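PDB 3WQB: aeromonas extracellular serine protease from Aeromonas sobria, which cleaves peptide bonds after paired basic residues, one of them lysine, as a secreted calcium-binding serine protease of the furin subfamily and a probable virulence factor. Local coordinates for residues 158-164 and 195-200; 79-83 and 104-108; 97-101 and 145-151. The protein carries 1 engineered substitution. All coordinates share one frame. Residues are numbered along the deposited sequence.

Contact 1: residues 158-164 and 195-200; sequences WLYALGD and QLDRLF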
ATOM      1  N   TRP A 158     -13.887   7.072  -5.495  1.00 10.27           N
ATOM      2  CA  TRP A 158     -12.420   7.128  -5.384  1.00 10.20           C
ATOM      3  C   TRP A 158     -11.905   8.511  -5.804  1.00 10.47           C
ATOM      4  O   TRP A 158     -11.116   9.121  -5.098  1.00 10.34           O
ATOM      5  CB  TRP A 158     -11.727   6.036  -6.210  1.00 10.19           C
ATOM      6  CG  TRP A 158     -11.910   4.638  -5.694  1.00  9.80           C
ATOM      7  CD1 TRP A 158     -12.539   3.607  -6.334  1.00  9.88           C
ATOM      8  CD2 TRP A 158     -11.446   4.107  -4.444  1.00  9.49           C
ATOM      9  NE1 TRP A 158     -12.489   2.463  -5.567  1.00 10.76           N
ATOM     10  CE2 TRP A 158     -11.838   2.746  -4.397  1.00  9.71           C
ATOM     11  CE3 TRP A 158     -10.740   4.646  -3.356  1.00  9.96           C
ATOM     12  CZ2 TRP A 158     -11.552   1.920  -3.306  1.00  9.96           C
ATOM     13  CZ3 TRP A 158     -10.467   3.824  -2.265  1.00 10.73           C
ATOM     14  CH2 TRP A 158     -10.864   2.473  -2.252  1.00  9.86           C
ATOM     15  N   LEU A 159     -12.363   8.997  -6.954  1.00 10.38           N
ATOM     16  CA  LEU A 159     -12.016  10.334  -7.419  1.00 10.67           C
ATOM     17  C   LEU A 159     -12.364  11.399  -6.377  1.00 10.58           C
ATOM     18  O   LEU A 159     -11.541  12.268  -6.065  1.00 10.90           O
ATOM     19  CB  LEU A 159     -12.751  10.625  -8.730  1.00 11.28           C
ATOM     20  CG  LEU A 159     -12.265   9.847  -9.954  1.00 11.22           C
ATOM     21  CD1 LEU A 159     -13.209  10.095 -11.105  1.00 13.00           C
ATOM     22  CD2 LEU A 159     -10.833  10.240 -10.328  1.00 12.91           C
ATOM     23  N   TYR A 160     -13.576  11.317  -5.822  1.00 10.41           N
ATOM     24  CA  TYR A 160     -14.048  12.300  -4.867  1.00 11.42           C
ATOM     25  C   TYR A 160     -13.126  12.399  -3.647  1.00 10.93           C
ATOM     26  O   TYR A 160     -12.845  13.496  -3.142  1.00 11.76           O
ATOM     27  CB  TYR A 160     -15.496  12.010  -4.433  1.00 11.78           C
ATOM     28  CG  TYR A 160     -16.145  13.210  -3.778  1.00 11.99           C
ATOM     29  CD1 TYR A 160     -15.961  13.482  -2.416  1.00 12.98           C
ATOM     30  CD2 TYR A 160     -16.913  14.098  -4.530  1.00 13.34           C
ATOM     31  CE1 TYR A 160     -16.525  14.604  -1.824  1.00 12.88           C
ATOM     32  CE2 TYR A 160     -17.479  15.205  -3.946  1.00 13.16           C
ATOM     33  CZ  TYR A 160     -17.283  15.463  -2.597  1.00 12.88           C
ATOM     34  OH  TYR A 160     -17.838  16.574  -2.020  1.00 14.33           O
ATOM     35  N   ALA A 161     -12.664  11.242  -3.179  1.00 10.78           N
ATOM     36  CA  ALA A 161     -11.894  11.136  -1.942  1.00 10.06           C
ATOM     37  C   ALA A 161     -10.410  11.421  -2.119  1.00 10.09           C
ATOM     38  O   ALA A 161      -9.743  11.824  -1.164  1.00 10.65           O
ATOM     39  CB  ALA A 161     -12.066   9.754  -1.358  1.00 10.50           C
ATOM     40  N   LEU A 162      -9.891  11.180  -3.322  1.00 10.19           N
ATOM     41  CA  LEU A 162      -8.451  11.132  -3.528  1.00 10.26           C
ATOM     42  C   LEU A 162      -7.903  12.366  -4.256  1.00 10.58           C
ATOM     43  O   LEU A 162      -6.808  12.338  -4.822  1.00 10.55           O
ATOM     44  CB  LEU A 162      -8.058   9.823  -4.222  1.00 10.24           C
ATOM     45  CG  LEU A 162      -8.119   8.581  -3.317  1.00  9.72           C
ATOM     46  CD1 LEU A 162      -8.151   7.305  -4.142  1.00 11.37           C
ATOM     47  CD2 LEU A 162      -6.948   8.570  -2.314  1.00 10.53           C
ATOM     48  N   GLY A 163      -8.672  13.453  -4.252  1.00 10.76           N
ATOM     49  CA  GLY A 163      -8.161  14.744  -4.696  1.00 11.78           C
ATOM     50  C   GLY A 163      -8.825  15.368  -5.894  1.00 12.19           C
ATOM     51  O   GLY A 163      -8.456  16.471  -6.271  1.00 12.78           O
ATOM     52  N   ASP A 164      -9.798  14.689  -6.494  1.00 12.21           N
ATOM     53  CA  ASP A 164     -10.448  15.201  -7.704  1.00 12.99           C
ATOM     54  C   ASP A 164     -11.564  16.202  -7.401  1.00 13.34           C
ATOM     55  O   ASP A 164     -11.886  17.038  -8.248  1.00 14.37           O
ATOM     56  CB  ASP A 164     -10.990  14.050  -8.556  1.00 12.90           C
ATOM     57  CG  ASP A 164     -11.608  14.524  -9.853  1.00 13.99           C
ATOM     58  OD1 ASP A 164     -10.857  15.000 -10.721  1.00 16.49           O
ATOM     59  OD2 ASP A 164     -12.841  14.378 -10.003  1.00 15.43           O
ATOM     60  N   GLN A 195      -6.572   6.525 -14.618  1.00 11.86           N
ATOM     61  CA  GLN A 195      -7.238   7.746 -14.186  1.00 11.56           C
ATOM     62  C   GLN A 195      -6.773   8.156 -12.791  1.00 11.11           C
ATOM     63  O   GLN A 195      -6.497   9.335 -12.544  1.00 11.35           O
ATOM     64  CB  GLN A 195      -8.754   7.579 -14.224  1.00 11.26           C
ATOM     65  CG  GLN A 195      -9.521   8.844 -13.877  1.00 11.34           C
ATOM     66  CD  GLN A 195     -11.010   8.682 -14.039  1.00 12.32           C
ATOM     67  OE1 GLN A 195     -11.610   7.799 -13.435  1.00 13.13           O
ATOM     68  NE2 GLN A 195     -11.626   9.546 -14.844  1.00 12.82           N
ATOM     69  N   LEU A 196      -6.676   7.195 -11.876  1.00 11.10           N
ATOM     70  CA  LEU A 196      -6.210   7.519 -10.530  1.00 11.33           C
ATOM     71  C   LEU A 196      -4.715   7.868 -10.513  1.00 11.35           C
ATOM     72  O   LEU A 196      -4.303   8.796  -9.820  1.00 11.38           O
ATOM     73  CB  LEU A 196      -6.558   6.407  -9.534  1.00 11.04           C
ATOM     74  CG  LEU A 196      -8.056   6.316  -9.235  1.00 12.28           C
ATOM     75  CD1 LEU A 196      -8.388   5.037  -8.488  1.00 14.70           C
ATOM     76  CD2 LEU A 196      -8.551   7.529  -8.450  1.00 14.87           C
ATOM     77  N   ASP A 197      -3.908   7.154 -11.299  1.00 11.63           N
ATOM     78  CA  ASP A 197      -2.487   7.492 -11.382  1.00 12.51           C
ATOM     79  C   ASP A 197      -2.285   8.919 -11.882  1.00 12.38           C
ATOM     80  O   ASP A 197      -1.442   9.641 -11.353  1.00 12.53           O
ATOM     81  CB  ASP A 197      -1.730   6.517 -12.280  1.00 13.10           C
ATOM     82  CG  ASP A 197      -1.454   5.178 -11.606  1.00 15.41           C
ATOM     83  OD1 ASP A 197      -1.845   4.970 -10.432  1.00 16.14           O
ATOM     84  OD2 ASP A 197      -0.827   4.323 -12.267  1.00 20.04           O
ATOM     85  N   ARG A 198      -3.080   9.328 -12.871  1.00 11.85           N
ATOM     86  CA  ARG A 198      -2.967  10.683 -13.413  1.00 11.88           C
ATOM     87  C   ARG A 198      -3.367  11.714 -12.364  1.00 11.23           C
ATOM     88  O   ARG A 198      -2.731  12.771 -12.241  1.00 11.35           O
ATOM     89  CB  ARG A 198      -3.806  10.822 -14.683  1.00 12.69           C
ATOM     90  CG  ARG A 198      -3.223  10.068 -15.868  1.00 14.47           C
ATOM     91  CD  ARG A 198      -4.206   9.966 -17.009  1.00 17.93           C
ATOM     92  NE  ARG A 198      -3.708   9.095 -18.067  1.00 21.40           N
ATOM     93  CZ  ARG A 198      -4.342   8.878 -19.215  1.00 22.31           C
ATOM     94  NH1 ARG A 198      -5.504   9.469 -19.461  1.00 22.35           N
ATOM     95  NH2 ARG A 198      -3.811   8.065 -20.117  1.00 25.16           N
ATOM     96  N   LEU A 199      -4.417  11.408 -11.604  1.00 10.83           N
ATOM     97  CA  LEU A 199      -4.832  12.289 -10.520  1.00 10.61           C
ATOM     98  C   LEU A 199      -3.729  12.412  -9.466  1.00 10.40           C
ATOM     99  O   LEU A 199      -3.416  13.511  -8.999  1.00 10.81           O
ATOM    100  CB  LEU A 199      -6.118  11.772  -9.871  1.00 10.80           C
ATOM    101  CG  LEU A 199      -6.608  12.519  -8.631  1.00 10.86           C
ATOM    102  CD1 LEU A 199      -6.965  13.966  -8.963  1.00 11.59           C
ATOM    103  CD2 LEU A 199      -7.779  11.784  -7.991  1.00 12.26           C
ATOM    104  N   PHE A 200      -3.162  11.274  -9.072  1.00 10.17           N
ATOM    105  CA  PHE A 200      -2.137  11.277  -8.033  1.00 10.17           C
ATOM    106  C   PHE A 200      -0.920  12.069  -8.510  1.00 10.33           C
ATOM    107  O   PHE A 200      -0.287  12.765  -7.715  1.00 10.26           O
ATOM    108  CB  PHE A 200      -1.694   9.854  -7.667  1.00 10.41           C
ATOM    109  CG  PHE A 200      -2.669   9.046  -6.819  1.00  9.75           C
ATOM    110  CD1 PHE A 200      -4.060   9.204  -6.881  1.00  9.54           C
ATOM    111  CD2 PHE A 200      -2.159   8.048  -5.997  1.00  9.40           C
ATOM    112  CE1 PHE A 200      -4.894   8.390  -6.097  1.00  9.59           C
ATOM    113  CE2 PHE A 200      -2.984   7.235  -5.234  1.00  9.76           C
ATOM    114  CZ  PHE A 200      -4.353   7.387  -5.292  1.00  9.47           C
TER
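Helices 155-164 and 191-205 pack side by side against the parallel sheet of the subtilisin-like domain, an alpha/beta fold in which both helices link parallel strands. Their segments run almost parallel, 21° apart with axes 9.4 Å from each other, and bury 389 Å², largely between apolar side chains and partly on backbone, with no hydrogen bond across. Trp158 meets the second helix with its CB, 4.2 Å from Leu196 CD2, while its indole leads off to Val77 of strand 73-77 and Tyr178 of strand 173-179; the Trp158 side chain lies about 8 Å from that of Asp78, the predicted charge-relay aspartate. Leu159 reaches three residues: its CD2 lies 4.0 Å from Leu196 CD2 and 4.1 Å from Leu199 CD2, and its CD1 touches Gln195 OE1 at 3.6 Å, an oxygen already hydrogen-bonded to Gln155. Tyr160 points away from helix 191-205 and Ala161 sideways, and both touch Phe144 of strand 140-144. Leu162 returns to the interface, setting CB 3.9 Å from CE1 of Phe200, whose ring also stacks with Tyr212. Here the helix widens into a pi-type turn, with Asp164 N bonded to Leu159 O at 3.0 Å. Gly163 adopts a positive phi of 118° where a side chain would collide with the preceding carbonyl. Asp164 lends its CB to the packing and its OD1 to a polar side chain of the chaperone ORF2. Leu199 is the knob in the hole formed by Leu159, Leu162, Gly163 and Asp164, its CD2 only 3.4 Å from Leu162 O and its CD1 3.8 Å from Asp164 N.

Contact 2: residues 79-83 and 104-108; sequences DGLAI and DDPTP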
ATOM      1  N   ASP A  79     -12.828   3.153   6.085  1.00 10.57           N
ATOM      2  CA  ASP A  79     -14.162   2.580   6.277  1.00 11.16           C
ATOM      3  C   ASP A  79     -15.162   3.549   6.905  1.00 11.98           C
ATOM      4  O   ASP A  79     -16.340   3.225   7.038  1.00 12.84           O
ATOM      5  CB  ASP A  79     -14.079   1.273   7.080  1.00 11.06           C
ATOM      6  CG  ASP A  79     -13.737   1.492   8.552  1.00 11.34           C
ATOM      7  OD1 ASP A  79     -13.535   2.653   8.981  1.00 12.56           O
ATOM      8  OD2 ASP A  79     -13.700   0.487   9.299  1.00 12.96           O
ATOM      9  N   GLY A  80     -14.698   4.743   7.258  1.00 11.88           N
ATOM     10  CA  GLY A  80     -15.504   5.654   8.059  1.00 12.53           C
ATOM     11  C   GLY A  80     -14.650   6.507   8.970  1.00 12.04           C
ATOM     12  O   GLY A  80     -13.434   6.323   9.058  1.00 12.49           O
ATOM     13  N   LEU A  81     -15.295   7.464   9.627  1.00 11.64           N
ATOM     14  CA  LEU A  81     -14.651   8.301  10.625  1.00 12.04           C
ATOM     15  C   LEU A  81     -15.739   8.852  11.522  1.00 11.65           C
ATOM     16  O   LEU A  81     -16.644   9.541  11.046  1.00 11.57           O
ATOM     17  CB  LEU A  81     -13.882   9.451   9.958  1.00 12.53           C
ATOM     18  CG  LEU A  81     -13.296  10.557  10.853  1.00 15.58           C
ATOM     19  CD1 LEU A  81     -12.478  10.031  12.022  1.00 17.27           C
ATOM     20  CD2 LEU A  81     -12.481  11.556  10.020  1.00 16.92           C
ATOM     21  N   ALA A  82     -15.651   8.546  12.814  1.00 11.55           N
ATOM     22  CA  ALA A  82     -16.613   9.062  13.790  1.00 11.83           C
ATOM     23  C   ALA A  82     -16.240  10.512  14.113  1.00 12.20           C
ATOM     24  O   ALA A  82     -15.510  10.796  15.071  1.00 12.59           O
ATOM     25  CB  ALA A  82     -16.621   8.206  15.032  1.00 12.23           C
ATOM     26  N   ILE A  83     -16.738  11.423  13.283  1.00 12.04           N
ATOM     27  CA  ILE A  83     -16.338  12.831  13.327  1.00 12.72           C
ATOM     28  C   ILE A  83     -16.718  13.569  14.612  1.00 12.88           C
ATOM     29  O   ILE A  83     -16.150  14.623  14.899  1.00 13.74           O
ATOM     30  CB  ILE A  83     -16.830  13.623  12.086  1.00 12.70           C
ATOM     31  CG1 ILE A  83     -18.352  13.509  11.916  1.00 13.52           C
ATOM     32  CG2 ILE A  83     -16.068  13.185  10.837  1.00 13.70           C
ATOM     33  CD1 ILE A  83     -18.949  14.594  11.040  1.00 15.15           C
ATOM     34  N   ASP A 104     -22.643  14.402   4.726  1.00 14.39           N
ATOM     35  CA  ASP A 104     -21.307  14.900   5.054  1.00 14.39           C
ATOM     36  C   ASP A 104     -20.747  14.243   6.317  1.00 14.15           C
ATOM     37  O   ASP A 104     -19.720  14.673   6.848  1.00 14.36           O
ATOM     38  CB  ASP A 104     -21.287  16.436   5.154  1.00 14.98           C
ATOM     39  CG  ASP A 104     -21.981  16.976   6.388  1.00 16.63           C
ATOM     40  OD1 ASP A 104     -22.541  16.195   7.185  1.00 19.96           O
ATOM     41  OD2 ASP A 104     -21.973  18.216   6.552  1.00 19.48           O
ATOM     42  N   ASP A 105     -21.414  13.189   6.777  1.00 13.57           N
ATOM     43  CA  ASP A 105     -21.031  12.538   8.023  1.00 12.78           C
ATOM     44  C   ASP A 105     -20.668  11.075   7.778  1.00 12.80           C
ATOM     45  O   ASP A 105     -21.551  10.243   7.596  1.00 12.97           O
ATOM     46  CB  ASP A 105     -22.156  12.673   9.063  1.00 13.09           C
ATOM     47  CG  ASP A 105     -21.760  12.145  10.436  1.00 13.66           C
ATOM     48  OD1 ASP A 105     -20.744  11.436  10.530  1.00 14.49           O
ATOM     49  OD2 ASP A 105     -22.457  12.442  11.432  1.00 16.36           O
ATOM     50  N   PRO A 106     -19.362  10.763   7.767  1.00 12.71           N
ATOM     51  CA  PRO A 106     -18.908   9.408   7.473  1.00 12.61           C
ATOM     52  C   PRO A 106     -18.859   8.491   8.698  1.00 12.64           C
ATOM     53  O   PRO A 106     -18.149   7.495   8.685  1.00 12.84           O
ATOM     54  CB  PRO A 106     -17.500   9.645   6.913  1.00 12.58           C
ATOM     55  CG  PRO A 106     -17.014  10.810   7.702  1.00 13.06           C
ATOM     56  CD  PRO A 106     -18.231  11.700   7.892  1.00 12.44           C
ATOM     57  N   THR A 107     -19.628   8.809   9.740  1.00 12.03           N
ATOM     58  CA  THR A 107     -19.673   7.976  10.941  1.00 12.30           C
ATOM     59  C   THR A 107     -20.272   6.612  10.597  1.00 12.19           C
ATOM     60  O   THR A 107     -21.339   6.550   9.993  1.00 12.23           O
ATOM     61  CB  THR A 107     -20.491   8.659  12.059  1.00 12.21           C
ATOM     62  OG1 THR A 107     -19.856   9.894  12.412  1.00 12.83           O
ATOM     63  CG2 THR A 107     -20.598   7.776  13.305  1.00 13.17           C
ATOM     64  N   PRO A 108     -19.579   5.516  10.958  1.00 12.20           N
ATOM     65  CA  PRO A 108     -20.120   4.191  10.657  1.00 12.73           C
ATOM     66  C   PRO A 108     -21.369   3.845  11.454  1.00 12.75           C
ATOM     67  O   PRO A 108     -21.567   4.351  12.570  1.00 12.77           O
ATOM     68  CB  PRO A 108     -18.990   3.236  11.048  1.00 13.49           C
ATOM     69  CG  PRO A 108     -17.808   4.056  11.205  1.00 13.86           C
ATOM     70  CD  PRO A 108     -18.221   5.441  11.520  1.00 12.32           C
TER
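Pro106 lays its ring over the 79-83 loop, with CG 4.1 Å from Leu81 CB and CD 3.9 Å from Ile83 CG2. Its carbonyl makes the one hydrogen bond between the segments, received from Leu81 N at 3.0 Å and 164°. Gly80 lets both prolines close in: its CA is 3.3 Å from Pro106 O, and a CB would be tight against that oxygen and clash with Pro108 CG. Leu81 O then meets Thr107 CA in a CA-H...O contact of 3.4 Å. Asp105 OD1 accepts from Thr107 N (3.0 Å), an Asx turn, and also from Thr107 OG1 (2.6 Å); the same OD1 touches Ile83 CG1 at 3.5 Å. At the start of 79-83, Asp79 bonds through its carboxylate to the backbone of His115 and Gly116, beside the predicted charge relay. Both segments belong to the long loop between strand 73-77 and helix 115-124, so the contact folds that connection back on itself next to the start of the helix carrying His115.

Contact 3: residues 97-101 and 145-151; sequences KNVVT and NLLDDNS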
ATOM      1  N   LYS A  97     -17.244  13.052   3.293  1.00 12.62           N
ATOM      2  CA  LYS A  97     -18.413  12.530   2.598  1.00 12.79           C
ATOM      3  C   LYS A  97     -18.674  11.076   2.961  1.00 12.69           C
ATOM      4  O   LYS A  97     -17.767  10.228   2.975  1.00 12.83           O
ATOM      5  CB  LYS A  97     -18.298  12.683   1.075  1.00 12.97           C
ATOM      6  CG  LYS A  97     -19.588  12.323   0.341  1.00 14.83           C
ATOM      7  CD  LYS A  97     -19.550  12.633  -1.141  1.00 17.23           C
ATOM      8  CE  LYS A  97     -20.829  12.142  -1.806  1.00 18.25           C
ATOM      9  NZ  LYS A  97     -20.826  12.468  -3.257  1.00 20.20           N
ATOM     10  N   ASN A  98     -19.936  10.808   3.264  1.00 12.57           N
ATOM     11  CA  ASN A  98     -20.426   9.456   3.373  1.00 12.74           C
ATOM     12  C   ASN A  98     -20.879   9.041   1.980  1.00 13.37           C
ATOM     13  O   ASN A  98     -21.886   9.543   1.465  1.00 13.76           O
ATOM     14  CB  ASN A  98     -21.587   9.406   4.360  1.00 12.87           C
ATOM     15  CG  ASN A  98     -21.975   7.998   4.717  1.00 12.78           C
ATOM     16  OD1 ASN A  98     -22.055   7.134   3.852  1.00 12.78           O
ATOM     17  ND2 ASN A  98     -22.225   7.755   6.002  1.00 14.40           N
ATOM     18  N   VAL A  99     -20.122   8.156   1.345  1.00 13.60           N
ATOM     19  CA  VAL A  99     -20.425   7.795  -0.041  1.00 14.83           C
ATOM     20  C   VAL A  99     -21.582   6.797  -0.144  1.00 15.41           C
ATOM     21  O   VAL A  99     -22.113   6.569  -1.234  1.00 16.51           O
ATOM     22  CB  VAL A  99     -19.175   7.289  -0.811  1.00 14.79           C
ATOM     23  CG1 VAL A  99     -18.077   8.342  -0.800  1.00 15.19           C
ATOM     24  CG2 VAL A  99     -18.667   5.960  -0.247  1.00 15.16           C
ATOM     25  N   VAL A 100     -21.975   6.218   0.989  1.00 15.78           N
ATOM     26  CA  VAL A 100     -23.129   5.321   1.033  1.00 16.66           C
ATOM     27  C   VAL A 100     -24.441   6.124   1.091  1.00 17.23           C
ATOM     28  O   VAL A 100     -25.347   5.887   0.291  1.00 18.46           O
ATOM     29  CB  VAL A 100     -23.026   4.317   2.208  1.00 16.34           C
ATOM     30  CG1 VAL A 100     -24.257   3.404   2.245  1.00 17.21           C
ATOM     31  CG2 VAL A 100     -21.746   3.494   2.090  1.00 16.31           C
ATOM     32  N   THR A 101     -24.519   7.092   2.005  1.00 17.18           N
ATOM     33  CA  THR A 101     -25.755   7.856   2.231  1.00 17.36           C
ATOM     34  C   THR A 101     -25.782   9.197   1.487  1.00 17.45           C
ATOM     35  O   THR A 101     -26.849   9.801   1.309  1.00 18.64           O
ATOM     36  CB  THR A 101     -25.968   8.151   3.733  1.00 17.51           C
ATOM     37  OG1 THR A 101     -24.919   9.000   4.210  1.00 16.68           O
ATOM     38  CG2 THR A 101     -25.987   6.863   4.556  1.00 18.31           C
ATOM     39  N   ASN A 145     -15.663   7.350   3.473  1.00 10.00           N
ATOM     40  CA  ASN A 145     -15.874   5.960   3.870  1.00 10.13           C
ATOM     41  C   ASN A 145     -15.969   4.978   2.700  1.00 10.33           C
ATOM     42  O   ASN A 145     -16.914   4.178   2.610  1.00 10.80           O
ATOM     43  CB  ASN A 145     -17.086   5.840   4.812  1.00 10.73           C
ATOM     44  CG  ASN A 145     -18.405   6.192   4.142  1.00 11.52           C
ATOM     45  OD1 ASN A 145     -18.437   6.886   3.131  1.00 11.64           O
ATOM     46  ND2 ASN A 145     -19.506   5.728   4.724  1.00 12.58           N
ATOM     47  N   LEU A 146     -14.964   5.027   1.826  1.00 10.18           N
ATOM     48  CA  LEU A 146     -14.895   4.155   0.655  1.00 10.33           C
ATOM     49  C   LEU A 146     -14.995   2.667   0.985  1.00 10.38           C
ATOM     50  O   LEU A 146     -15.459   1.882   0.161  1.00 11.41           O
ATOM     51  CB  LEU A 146     -13.587   4.413  -0.110  1.00 10.47           C
ATOM     52  CG  LEU A 146     -13.679   5.398  -1.278  1.00 10.41           C
ATOM     53  CD1 LEU A 146     -14.437   4.766  -2.452  1.00 11.13           C
ATOM     54  CD2 LEU A 146     -14.295   6.748  -0.885  1.00 11.77           C
ATOM     55  N   LEU A 147     -14.531   2.289   2.177  1.00 10.87           N
ATOM     56  CA  LEU A 147     -14.429   0.878   2.575  1.00 11.40           C
ATOM     57  C   LEU A 147     -15.578   0.421   3.466  1.00 11.94           C
ATOM     58  O   LEU A 147     -15.543  -0.690   3.995  1.00 13.02           O
ATOM     59  CB  LEU A 147     -13.092   0.607   3.270  1.00 11.65           C
ATOM     60  CG  LEU A 147     -11.810   1.081   2.579  1.00 12.94           C
ATOM     61  CD1 LEU A 147     -10.596   0.771   3.431  1.00 13.65           C
ATOM     62  CD2 LEU A 147     -11.669   0.491   1.197  1.00 13.44           C
ATOM     63  N   ASP A 148     -16.599   1.265   3.627  1.00 12.39           N
ATOM     64  CA  ASP A 148     -17.822   0.834   4.323  1.00 12.84           C
ATOM     65  C   ASP A 148     -18.330  -0.437   3.645  1.00 13.13           C
ATOM     66  O   ASP A 148     -18.243  -0.569   2.422  1.00 13.11           O
ATOM     67  CB  ASP A 148     -18.894   1.935   4.265  1.00 13.43           C
ATOM     68  CG  ASP A 148     -20.142   1.589   5.066  1.00 14.62           C
ATOM     69  OD1 ASP A 148     -20.999   0.820   4.575  1.00 15.44           O
ATOM     70  OD2 ASP A 148     -20.281   2.109   6.191  1.00 17.70           O
ATOM     71  N   ASP A 149     -18.862  -1.368   4.439  1.00 14.15           N
ATOM     72  CA  ASP A 149     -19.380  -2.638   3.904  1.00 15.67           C
ATOM     73  C   ASP A 149     -20.389  -2.426   2.766  1.00 15.24           C
ATOM     74  O   ASP A 149     -20.489  -3.254   1.860  1.00 16.69           O
ATOM     75  CB  ASP A 149     -20.034  -3.497   5.007  1.00 16.32           C
ATOM     76  CG  ASP A 149     -19.023  -4.084   6.016  1.00 19.01           C
ATOM     77  OD1 ASP A 149     -17.791  -3.930   5.841  1.00 22.56           O
ATOM     78  OD2 ASP A 149     -19.481  -4.720   7.006  1.00 22.77           O
ATOM     79  N   ASN A 150     -21.136  -1.324   2.813  1.00 15.28           N
ATOM     80  CA  ASN A 150     -22.151  -1.034   1.800  1.00 15.56           C
ATOM     81  C   ASN A 150     -21.691  -0.113   0.676  1.00 15.11           C
ATOM     82  O   ASN A 150     -22.490   0.280  -0.171  1.00 16.34           O
ATOM     83  CB  ASN A 150     -23.412  -0.462   2.446  1.00 15.79           C
ATOM     84  CG  ASN A 150     -24.163  -1.496   3.249  1.00 17.93           C
ATOM     85  OD1 ASN A 150     -23.977  -2.703   3.066  1.00 21.23           O
ATOM     86  ND2 ASN A 150     -25.004  -1.026   4.158  1.00 19.61           N
ATOM     87  N   SER A 151     -20.412   0.241   0.685  1.00 14.29           N
ATOM     88  CA  SER A 151     -19.824   0.971  -0.429  1.00 13.53           C
ATOM     89  C   SER A 151     -19.410  -0.004  -1.527  1.00 13.35           C
ATOM     90  O   SER A 151     -18.749  -1.018  -1.257  1.00 14.57           O
ATOM     91  CB  SER A 151     -18.616   1.755   0.046  1.00 13.08           C
ATOM     92  OG  SER A 151     -17.883   2.243  -1.065  1.00 11.97           O
TER
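Asn145 carries both hydrogen bonds of this contact on its amide: OD1 accepts from Val99 N at 2.8 Å, and ND2 donates to Asn98 OD1 at 3.0 Å. Asn98 OD1 also accepts from Thr101 N at 3.1 Å and, weakly, from Val100 N at 3.0 Å, in an Asx motif that curls residues 98-101 around it. The partner segment follows strand 140-144, at one edge of the parallel sheet of the subtilisin-like fold, and turns toward helix 155-164 through two consecutive type I beta turns, Asn145 to Asp148 and Asp148 to Ser151. Within the second, Asp148 OD1 accepts from Asn150 N at 2.8 Å, an Asx turn, while Ser151 OG donates to Leu146 O at 2.7 Å. Against these turns Val100 packs CG2 3.7 Å from Asp148 OD1 and 3.8 Å from Ser151 N, with CG1 4.0 Å from Asn150 CB. Val99 sets CG1 4.1 Å from Leu146 CD2, and Leu146 in turn packs on Asp157, Trp158 and Ala161 of helix 155-164.

Overall arrangement
All three contacts lie in the subtilisin-like domain; contacts 1 and 2 are both buried, contact 3 only partly. Contact 1 joins two helices of the fold through apolar packing, whereas contacts 2 and 3 tie loops together with backbone and amide hydrogen bonds. Both segments of contact 2 and segment 97-101 of contact 3 come from the loop after strand 73-77, and the two contacts, centres 9 Å apart, interlock along the chain: Asn98 ND2 probably bonds to Asp105 O at 3.0 Å. Contact 3 also meets contact 1, through Leu146 on Trp158 and Ala161 and through Lys97 on Tyr160, while contacts 1 and 2 do not touch, their nearest atoms about 8 Å apart.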